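Side-chain contacts in DUF4276 family protein (Pyrococcus horikoshii, PDB 2P62), which is of unknown function but belongs to a family of the Toprim-like clan, whose better-known relatives include metal-dependent nucleic-acid enzymes: residues Arg113-Arg118 against Ile124-Val129; Ala157-Leu162 against Glu209-Ile214; Lys161-Leu166 against Arg220-Arg225. All coordinates share one frame; numbering follows the deposited sequence.

Contact 1: residues Arg113-Arg118 against Ile124-Val129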
loop_
_atom_site.group_PDB
_atom_site.type_symbol
_atom_site.label_atom_id
_atom_site.label_comp_id
_atom_site.label_asym_id
_atom_site.label_seq_id
_atom_site.Cartn_x
_atom_site.Cartn_y
_atom_site.Cartn_z
ATOM N N ARG A 113 4.447 -0.735 -34.380
ATOM C CA ARG A 113 4.332 -0.209 -35.738
ATOM C C ARG A 113 5.724 -0.089 -36.390
ATOM O O ARG A 113 6.711 0.168 -35.705
ATOM C CB ARG A 113 3.636 1.152 -35.683
ATOM C CG ARG A 113 2.440 1.269 -36.601
ATOM C CD ARG A 113 2.822 1.987 -37.879
ATOM N NE ARG A 113 3.359 3.318 -37.603
ATOM C CZ ARG A 113 3.605 4.236 -38.535
ATOM N NH1 ARG A 113 3.358 3.972 -39.814
ATOM N NH2 ARG A 113 4.107 5.416 -38.189
ATOM N N GLU A 114 5.802 -0.287 -37.704
ATOM C CA GLU A 114 7.076 -0.209 -38.433
ATOM C C GLU A 114 8.037 -1.317 -37.992
ATOM O O GLU A 114 9.262 -1.152 -38.038
ATOM C CB GLU A 114 7.754 1.156 -38.225
ATOM C CG GLU A 114 7.003 2.345 -38.817
ATOM C CD GLU A 114 7.028 2.378 -40.343
ATOM O OE1 GLU A 114 6.349 3.250 -40.926
ATOM O OE2 GLU A 114 7.725 1.544 -40.962
ATOM N N ARG A 115 7.469 -2.443 -37.561
ATOM C CA ARG A 115 8.244 -3.594 -37.093
ATOM C C ARG A 115 7.899 -4.825 -37.911
ATOM O O ARG A 115 6.736 -5.037 -38.251
ATOM C CB ARG A 115 7.923 -3.924 -35.624
ATOM C CG ARG A 115 8.316 -2.884 -34.585
ATOM C CD ARG A 115 9.806 -2.922 -34.265
ATOM N NE ARG A 115 10.142 -1.949 -33.227
ATOM C CZ ARG A 115 11.380 -1.573 -32.915
ATOM N NH1 ARG A 115 12.415 -2.089 -33.562
ATOM N NH2 ARG A 115 11.577 -0.671 -31.960
ATOM N N GLU A 116 8.907 -5.630 -38.225
ATOM C CA GLU A 116 8.677 -6.875 -38.949
ATOM C C GLU A 116 8.208 -7.790 -37.820
ATOM O O GLU A 116 8.874 -7.902 -36.790
ATOM C CB GLU A 116 9.981 -7.427 -39.547
ATOM C CG GLU A 116 10.731 -6.474 -40.470
ATOM C CD GLU A 116 10.093 -6.346 -41.845
ATOM O OE1 GLU A 116 10.592 -5.532 -42.656
ATOM O OE2 GLU A 116 9.099 -7.060 -42.118
ATOM N N VAL A 117 7.064 -8.435 -38.005
ATOM C CA VAL A 117 6.527 -9.304 -36.975
ATOM C C VAL A 117 6.249 -10.713 -37.481
ATOM O O VAL A 117 6.057 -10.926 -38.677
ATOM C CB VAL A 117 5.225 -8.704 -36.380
ATOM C CG1 VAL A 117 4.108 -8.737 -37.416
ATOM C CG2 VAL A 117 4.817 -9.476 -35.163
ATOM N N ARG A 118 6.242 -11.667 -36.556
ATOM C CA ARG A 118 5.984 -13.077 -36.846
ATOM C C ARG A 118 5.451 -13.682 -35.559
ATOM O O ARG A 118 6.019 -13.473 -34.484
ATOM C CB ARG A 118 7.277 -13.802 -37.238
ATOM C CG ARG A 118 7.074 -15.237 -37.719
ATOM C CD ARG A 118 8.073 -16.181 -37.075
ATOM N NE ARG A 118 9.399 -15.569 -36.988
ATOM C CZ ARG A 118 10.296 -15.861 -36.052
ATOM N NH1 ARG A 118 10.016 -16.763 -35.116
ATOM N NH2 ARG A 118 11.466 -15.239 -36.042
ATOM N N ILE A 124 4.540 -12.721 -30.065
ATOM C CA ILE A 124 4.827 -11.807 -31.174
ATOM C C ILE A 124 6.355 -11.679 -31.221
ATOM O O ILE A 124 6.974 -11.196 -30.269
ATOM C CB ILE A 124 4.188 -10.399 -30.933
ATOM C CG1 ILE A 124 2.670 -10.522 -30.809
ATOM C CG2 ILE A 124 4.503 -9.460 -32.089
ATOM C CD1 ILE A 124 1.978 -9.215 -30.487
ATOM N N VAL A 125 6.965 -12.121 -32.319
ATOM C CA VAL A 125 8.415 -12.062 -32.434
ATOM C C VAL A 125 8.835 -10.940 -33.366
ATOM O O VAL A 125 8.396 -10.866 -34.512
ATOM C CB VAL A 125 9.009 -13.414 -32.961
ATOM C CG1 VAL A 125 10.523 -13.376 -32.914
ATOM C CG2 VAL A 125 8.493 -14.587 -32.135
ATOM N N THR A 126 9.679 -10.057 -32.851
ATOM C CA THR A 126 10.177 -8.941 -33.632
ATOM C C THR A 126 11.537 -8.588 -33.060
ATOM O O THR A 126 11.739 -8.641 -31.845
ATOM C CB THR A 126 9.220 -7.724 -33.555
ATOM O OG1 THR A 126 9.715 -6.666 -34.383
ATOM C CG2 THR A 126 9.089 -7.225 -32.138
ATOM N N GLU A 127 12.481 -8.261 -33.939
ATOM C CA GLU A 127 13.825 -7.911 -33.505
ATOM C C GLU A 127 14.411 -9.082 -32.715
ATOM O O GLU A 127 15.266 -8.889 -31.860
ATOM C CB GLU A 127 13.767 -6.657 -32.627
ATOM C CG GLU A 127 14.343 -5.375 -33.237
ATOM C CD GLU A 127 13.904 -5.099 -34.674
ATOM O OE1 GLU A 127 14.578 -5.600 -35.601
ATOM O OE2 GLU A 127 12.896 -4.381 -34.875
ATOM N N GLY A 128 13.943 -10.294 -32.999
ATOM C CA GLY A 128 14.442 -11.465 -32.297
ATOM C C GLY A 128 13.934 -11.593 -30.869
ATOM O O GLY A 128 14.376 -12.464 -30.122
ATOM N N VAL A 129 13.001 -10.730 -30.481
ATOM C CA VAL A 129 12.453 -10.756 -29.122
ATOM C C VAL A 129 11.037 -11.333 -29.069
ATOM O O VAL A 129 10.151 -10.889 -29.802
ATOM C CB VAL A 129 12.431 -9.316 -28.510
ATOM C CG1 VAL A 129 11.703 -9.313 -27.177
ATOM C CG2 VAL A 129 13.862 -8.797 -28.332
HETATM O O HOH W 1 11.689 -8.210 -36.832
HETATM O O HOH W 2 11.363 -5.442 -37.057
HETATM O O HOH W 3 10.186 -10.845 -36.397
#

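Contact 2: residues Ala157-Leu162 against Glu209-Ile214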
loop_
_atom_site.group_PDB
_atom_site.type_symbol
_atom_site.label_atom_id
_atom_site.label_comp_id
_atom_site.label_asym_id
_atom_site.label_seq_id
_atom_site.Cartn_x
_atom_site.Cartn_y
_atom_site.Cartn_z
ATOM N N ALA A 157 -9.759 -14.623 -6.109
ATOM C CA ALA A 157 -11.020 -15.040 -5.517
ATOM C C ALA A 157 -11.204 -16.546 -5.727
ATOM O O ALA A 157 -11.769 -17.232 -4.874
ATOM C CB ALA A 157 -12.178 -14.277 -6.152
ATOM N N TYR A 158 -10.720 -17.058 -6.860
ATOM C CA TYR A 158 -10.852 -18.478 -7.160
ATOM C C TYR A 158 -9.949 -19.309 -6.255
ATOM O O TYR A 158 -10.307 -20.417 -5.841
ATOM C CB TYR A 158 -10.543 -18.743 -8.639
ATOM C CG TYR A 158 -10.824 -20.163 -9.069
ATOM C CD1 TYR A 158 -9.810 -21.112 -9.101
ATOM C CD2 TYR A 158 -12.114 -20.563 -9.414
ATOM C CE1 TYR A 158 -10.064 -22.427 -9.464
ATOM C CE2 TYR A 158 -12.386 -21.879 -9.781
ATOM C CZ TYR A 158 -11.351 -22.807 -9.803
ATOM O OH TYR A 158 -11.605 -24.113 -10.160
ATOM N N LEU A 159 -8.780 -18.765 -5.941
ATOM C CA LEU A 159 -7.855 -19.447 -5.054
ATOM C C LEU A 159 -8.503 -19.503 -3.668
ATOM O O LEU A 159 -8.423 -20.519 -2.979
ATOM C CB LEU A 159 -6.524 -18.689 -4.985
ATOM C CG LEU A 159 -5.466 -19.251 -4.023
ATOM C CD1 LEU A 159 -5.115 -20.674 -4.407
ATOM C CD2 LEU A 159 -4.226 -18.374 -4.055
ATOM N N ALA A 160 -9.155 -18.412 -3.269
ATOM C CA ALA A 160 -9.821 -18.352 -1.972
ATOM C C ALA A 160 -10.903 -19.424 -1.925
ATOM O O ALA A 160 -11.095 -20.090 -0.907
ATOM C CB ALA A 160 -10.432 -16.967 -1.745
ATOM N N LYS A 161 -11.607 -19.583 -3.037
ATOM C CA LYS A 161 -12.654 -20.588 -3.138
ATOM C C LYS A 161 -12.073 -21.987 -2.908
ATOM O O LYS A 161 -12.515 -22.708 -2.018
ATOM C CB LYS A 161 -13.319 -20.511 -4.515
ATOM C CG LYS A 161 -14.507 -21.444 -4.692
ATOM C CD LYS A 161 -15.252 -21.104 -5.972
ATOM C CE LYS A 161 -16.505 -21.941 -6.143
ATOM N NZ LYS A 161 -17.287 -21.493 -7.328
ATOM N N LEU A 162 -11.077 -22.367 -3.701
ATOM C CA LEU A 162 -10.468 -23.686 -3.553
ATOM C C LEU A 162 -9.999 -23.937 -2.134
ATOM O O LEU A 162 -10.041 -25.069 -1.645
ATOM C CB LEU A 162 -9.279 -23.838 -4.496
ATOM C CG LEU A 162 -9.577 -23.635 -5.986
ATOM C CD1 LEU A 162 -8.355 -24.066 -6.803
ATOM C CD2 LEU A 162 -10.794 -24.445 -6.387
ATOM N N GLU A 209 1.175 -11.804 -1.044
ATOM C CA GLU A 209 2.489 -12.395 -0.767
ATOM C C GLU A 209 2.400 -13.313 0.446
ATOM O O GLU A 209 2.858 -14.455 0.410
ATOM C CB GLU A 209 3.538 -11.307 -0.472
ATOM C CG GLU A 209 3.998 -10.500 -1.686
ATOM C CD GLU A 209 5.054 -9.443 -1.352
ATOM O OE1 GLU A 209 6.124 -9.811 -0.817
ATOM O OE2 GLU A 209 4.806 -8.247 -1.626
ATOM N N LYS A 210 1.808 -12.805 1.520
ATOM C CA LYS A 210 1.669 -13.579 2.743
ATOM C C LYS A 210 0.802 -14.820 2.528
ATOM O O LYS A 210 1.245 -15.942 2.766
ATOM C CB LYS A 210 1.062 -12.716 3.848
ATOM C CG LYS A 210 1.008 -13.411 5.188
ATOM C CD LYS A 210 0.313 -12.566 6.229
ATOM C CE LYS A 210 0.183 -13.327 7.546
ATOM N NZ LYS A 210 -0.848 -12.693 8.425
ATOM N N TYR A 211 -0.428 -14.607 2.071
ATOM C CA TYR A 211 -1.375 -15.690 1.824
ATOM C C TYR A 211 -0.820 -16.779 0.900
ATOM O O TYR A 211 -0.935 -17.975 1.187
ATOM C CB TYR A 211 -2.666 -15.114 1.238
ATOM C CG TYR A 211 -3.750 -16.136 0.975
ATOM C CD1 TYR A 211 -4.169 -17.017 1.977
ATOM C CD2 TYR A 211 -4.384 -16.200 -0.270
ATOM C CE1 TYR A 211 -5.193 -17.939 1.747
ATOM C CE2 TYR A 211 -5.407 -17.114 -0.509
ATOM C CZ TYR A 211 -5.805 -17.981 0.507
ATOM O OH TYR A 211 -6.808 -18.890 0.271
ATOM N N ILE A 212 -0.206 -16.379 -0.204
ATOM C CA ILE A 212 0.334 -17.370 -1.120
ATOM C C ILE A 212 1.601 -18.001 -0.557
ATOM O O ILE A 212 1.799 -19.212 -0.656
ATOM C CB ILE A 212 0.614 -16.743 -2.497
ATOM C CG1 ILE A 212 -0.715 -16.291 -3.117
ATOM C CG2 ILE A 212 1.360 -17.738 -3.392
ATOM C CD1 ILE A 212 -0.603 -15.718 -4.516
ATOM N N GLY A 213 2.448 -17.174 0.048
ATOM C CA GLY A 213 3.690 -17.662 0.623
ATOM C C GLY A 213 3.467 -18.732 1.670
ATOM O O GLY A 213 4.213 -19.705 1.758
ATOM N N ILE A 214 2.436 -18.553 2.480
ATOM C CA ILE A 214 2.130 -19.531 3.503
ATOM C C ILE A 214 1.532 -20.801 2.886
ATOM O O ILE A 214 1.883 -21.907 3.295
ATOM C CB ILE A 214 1.170 -18.931 4.542
ATOM C CG1 ILE A 214 1.913 -17.867 5.358
ATOM C CG2 ILE A 214 0.614 -20.020 5.438
ATOM C CD1 ILE A 214 1.034 -17.112 6.345
#

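Contact 3: residues Lys161-Leu166 against Arg220-Arg225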
loop_
_atom_site.group_PDB
_atom_site.type_symbol
_atom_site.label_atom_id
_atom_site.label_comp_id
_atom_site.label_asym_id
_atom_site.label_seq_id
_atom_site.Cartn_x
_atom_site.Cartn_y
_atom_site.Cartn_z
ATOM N N LYS A 161 -11.607 -19.583 -3.037
ATOM C CA LYS A 161 -12.654 -20.588 -3.138
ATOM C C LYS A 161 -12.073 -21.987 -2.908
ATOM O O LYS A 161 -12.515 -22.708 -2.018
ATOM C CB LYS A 161 -13.319 -20.511 -4.515
ATOM C CG LYS A 161 -14.507 -21.444 -4.692
ATOM C CD LYS A 161 -15.252 -21.104 -5.972
ATOM C CE LYS A 161 -16.505 -21.941 -6.143
ATOM N NZ LYS A 161 -17.287 -21.493 -7.328
ATOM N N LEU A 162 -11.077 -22.367 -3.701
ATOM C CA LEU A 162 -10.468 -23.686 -3.553
ATOM C C LEU A 162 -9.999 -23.937 -2.134
ATOM O O LEU A 162 -10.041 -25.069 -1.645
ATOM C CB LEU A 162 -9.279 -23.838 -4.496
ATOM C CG LEU A 162 -9.577 -23.635 -5.986
ATOM C CD1 LEU A 162 -8.355 -24.066 -6.803
ATOM C CD2 LEU A 162 -10.794 -24.445 -6.387
ATOM N N ASP A 163 -9.559 -22.868 -1.479
ATOM C CA ASP A 163 -9.060 -22.933 -0.111
ATOM C C ASP A 163 -10.225 -23.052 0.882
ATOM O O ASP A 163 -10.014 -23.182 2.087
ATOM C CB ASP A 163 -8.238 -21.674 0.179
ATOM C CG ASP A 163 -7.307 -21.831 1.368
ATOM O OD1 ASP A 163 -6.771 -20.810 1.819
ATOM O OD2 ASP A 163 -7.092 -22.960 1.850
ATOM N N GLY A 164 -11.452 -23.000 0.370
ATOM C CA GLY A 164 -12.619 -23.105 1.229
ATOM C C GLY A 164 -12.988 -21.840 1.992
ATOM O O GLY A 164 -13.899 -21.857 2.825
ATOM N N ILE A 165 -12.291 -20.740 1.709
ATOM C CA ILE A 165 -12.549 -19.468 2.388
ATOM C C ILE A 165 -13.934 -18.900 2.058
ATOM O O ILE A 165 -14.706 -18.573 2.960
ATOM C CB ILE A 165 -11.495 -18.376 2.011
ATOM C CG1 ILE A 165 -10.065 -18.865 2.298
ATOM C CG2 ILE A 165 -11.778 -17.097 2.787
ATOM C CD1 ILE A 165 -9.752 -19.096 3.758
ATOM N N LEU A 166 -14.244 -18.779 0.768
ATOM C CA LEU A 166 -15.524 -18.215 0.340
ATOM C C LEU A 166 -16.712 -19.028 0.832
ATOM O O LEU A 166 -17.835 -18.529 0.900
ATOM C CB LEU A 166 -15.567 -18.102 -1.186
ATOM C CG LEU A 166 -14.440 -17.295 -1.835
ATOM C CD1 LEU A 166 -14.762 -17.048 -3.313
ATOM C CD2 LEU A 166 -14.271 -15.982 -1.091
ATOM N N ARG A 220 0.955 -26.919 -0.720
ATOM C CA ARG A 220 1.576 -26.629 -2.001
ATOM C C ARG A 220 0.756 -27.112 -3.195
ATOM O O ARG A 220 0.621 -26.400 -4.192
ATOM C CB ARG A 220 2.971 -27.259 -2.039
ATOM C CG ARG A 220 3.866 -26.787 -3.187
ATOM C CD ARG A 220 5.326 -27.109 -2.886
ATOM N NE ARG A 220 6.265 -26.585 -3.876
ATOM C CZ ARG A 220 6.499 -27.136 -5.063
ATOM N NH1 ARG A 220 5.855 -28.240 -5.423
ATOM N NH2 ARG A 220 7.391 -26.589 -5.884
ATOM N N GLU A 221 0.203 -28.316 -3.091
ATOM C CA GLU A 221 -0.578 -28.883 -4.187
ATOM C C GLU A 221 -1.811 -28.080 -4.541
ATOM O O GLU A 221 -2.230 -28.040 -5.703
ATOM C CB GLU A 221 -0.966 -30.326 -3.866
ATOM C CG GLU A 221 0.247 -31.239 -3.786
ATOM C CD GLU A 221 1.192 -31.014 -4.957
ATOM O OE1 GLU A 221 0.733 -31.122 -6.121
ATOM O OE2 GLU A 221 2.387 -30.718 -4.715
ATOM N N LEU A 222 -2.400 -27.446 -3.539
ATOM C CA LEU A 222 -3.579 -26.637 -3.777
ATOM C C LEU A 222 -3.214 -25.465 -4.706
ATOM O O LEU A 222 -3.924 -25.201 -5.672
ATOM C CB LEU A 222 -4.131 -26.118 -2.448
ATOM C CG LEU A 222 -5.407 -25.291 -2.589
ATOM C CD1 LEU A 222 -6.549 -26.183 -3.079
ATOM C CD2 LEU A 222 -5.750 -24.664 -1.250
ATOM N N LEU A 223 -2.104 -24.779 -4.417
ATOM C CA LEU A 223 -1.655 -23.643 -5.231
ATOM C C LEU A 223 -1.317 -24.076 -6.657
ATOM O O LEU A 223 -1.680 -23.406 -7.630
ATOM C CB LEU A 223 -0.414 -22.977 -4.619
ATOM C CG LEU A 223 0.161 -21.796 -5.427
ATOM C CD1 LEU A 223 -0.739 -20.584 -5.237
ATOM C CD2 LEU A 223 1.586 -21.475 -4.982
ATOM N N ILE A 224 -0.612 -25.193 -6.774
ATOM C CA ILE A 224 -0.234 -25.713 -8.077
ATOM C C ILE A 224 -1.488 -26.038 -8.877
ATOM O O ILE A 224 -1.573 -25.718 -10.059
ATOM C CB ILE A 224 0.660 -26.968 -7.925
ATOM C CG1 ILE A 224 2.053 -26.541 -7.440
ATOM C CG2 ILE A 224 0.749 -27.715 -9.237
ATOM C CD1 ILE A 224 2.988 -27.692 -7.125
ATOM N N ARG A 225 -2.466 -26.656 -8.221
ATOM C CA ARG A 225 -3.727 -27.013 -8.870
ATOM C C ARG A 225 -4.440 -25.738 -9.316
ATOM O O ARG A 225 -4.990 -25.658 -10.419
ATOM C CB ARG A 225 -4.618 -27.779 -7.893
ATOM C CG ARG A 225 -6.014 -28.050 -8.412
ATOM C CD ARG A 225 -6.951 -28.497 -7.296
ATOM N NE ARG A 225 -8.333 -28.380 -7.750
ATOM C CZ ARG A 225 -9.400 -28.401 -6.961
ATOM N NH1 ARG A 225 -9.260 -28.541 -5.645
ATOM N NH2 ARG A 225 -10.611 -28.263 -7.496
#

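Contact 1: residues Arg113-Arg118 against Ile124-Val129
An antiparallel bridge at the margin of the mixed sheet joins Arg118 to Val125, the point where the loop that follows helix 104-109 enters strand 118-120 and meets strand 123-126. Val125 N gives a fairly straight bond of 2.7 Å to Arg118 O, whereas the return bond from Arg118 N to Val125 O is weak. On the same face of the sheet the two side chains run alongside each other: the arginine chain bends at chi2 and chi3 and lays its guanidinium over the valine, whose CB stands 4.0 Å off the plane, near the middle of the group.

One residue pair further along, the ladder gives way to side chains and water. Thr126 OG1, turned anti to its own amide nitrogen (chi1 -178°), donates to Glu116 O at 2.8 Å, tilted from the carbonyl plane. The same carbonyl accepts from two waters: one reaches on to Glu127 N, the other to Val125 O. Thr126 is also the first residue of the type I' turn that joins strands 123-126 and 129-136, closed by Val129 N to Thr126 O at 2.8 Å.

Glu127, within the turn, carries the ionic part. Arg115 comes across its side chain, and NH1 meets OE2 at 2.7 Å from above the carboxylate plane. The bond is bent (141° at the hydrogen), and the guanidinium and carboxylate planes are turned 55° apart. A further water, donating to that OE2, accepts from Glu116 N, while Arg115 NH2 forms a second salt bridge with Asp80 of helix 71-84.

Contact 2: residues Ala157-Leu162 against Glu209-Ile214
Leu159 and Tyr211 lie alongside each other, pointing opposite ways, each reaching toward the other's helix. The leucine points its CG and CD2 at one flank of the phenol, with CD2 3.9 Å from Tyr211 CE2 and CG of Leu159 only slightly farther from the same ring carbon. The methyl approaches obliquely, neither squarely over the ring nor squarely against its rim. With CG anti to the amide nitrogen (chi1 -178°), the tyrosine ring stretches toward helix 152-162, and its hydroxyl passes beyond Leu159 to lie 3.8 Å from Ala160 CA. Ile212, the next residue on the same helix, adds a second apolar surface: its CG1 lies 4.2 Å from Leu159 CD2, the two chains crossing at a slant, so that methyl touches the ring and the isoleucine on two sides about a right angle apart.

The axes of helices 152-162 and 204-218, over these short segments, approach no closer than 12.4 Å and are inclined by 42° to each other. At that separation the backbones stay apart, and side chains, chiefly Tyr211 and Leu159, join two helices of the helical part of the chain that follows the strands. Phe226 of helix 220-229 touches Leu159 as well, and Phe16, Val19 and Leu20 of helix 11-23 pack on Ile212.

The polar end of this buried ring is answered just past Leu162, where Tyr211 OH is hydrogen-bonded to Asp163 OD1. A leucine in place of Tyr211 would probably leave that carboxylate oxygen without its phenolic partner and open a gap beside Ala160. Ile165, the first residue of helix 165-168, packs against the same hydroxyl.

Contact 3: residues Lys161-Leu166 against Arg220-Arg225
Leu162, in the last turn of helix 152-162, meets helix 220-229 with two parts of its side chain. Its CB packs 3.9 Å from Leu222 CD1, while CD2 lies 3.9 Å above the guanidinium plane of Arg225, off-centre and nearest NH2. The arginine chain is extended from CG to NE, which carries the flat group across to the leucine; Glu229, one turn further on, forms a salt bridge with its NE.

Asp163 follows, its side chain nearly perpendicular to that of Leu222. Leu222 CD2 sits 3.8 Å from Asp163 OD2 and comes almost as near to Asp163 CA, so the two methyls lie against successive residues at the helix end. OD1 is held by a salt bridge from Arg218 and by the hydroxyl of Tyr211, both on helix 204-218. Gly164 then ends the helix in a Schellman motif, with positive phi and two bonds back into the last turn, Gly164 N to Lys161 O at 2.6 Å and Ile165 N to Ala160 O, and also occupies the N-cap position of helix 165-168.

The contact is thus van der Waals in kind, methyls lying against polar groups whose charges are probably balanced by Arg218 and Glu229.

In the fold
Contacts 2 and 3 form one continuous region, their centres about 7 Å apart, because both draw on the end of helix 152-162 and share Lys161 and Leu162. The helices they engage, 204-218 and 220-229, follow each other in the chain, and the hydrogen bond between Tyr211 OH and Asp163 OD1, 2.5 Å long, joins the two contacts directly; the Ile165 N to Ala160 O bond of the Schellman cap, 2.9 Å, also spans them. Contact 1 stands apart, at the far margin of the sheet on the opposite side of the chain's centre, with its nearest atoms about 26 Å from contact 2 and about 25 Å from contact 3.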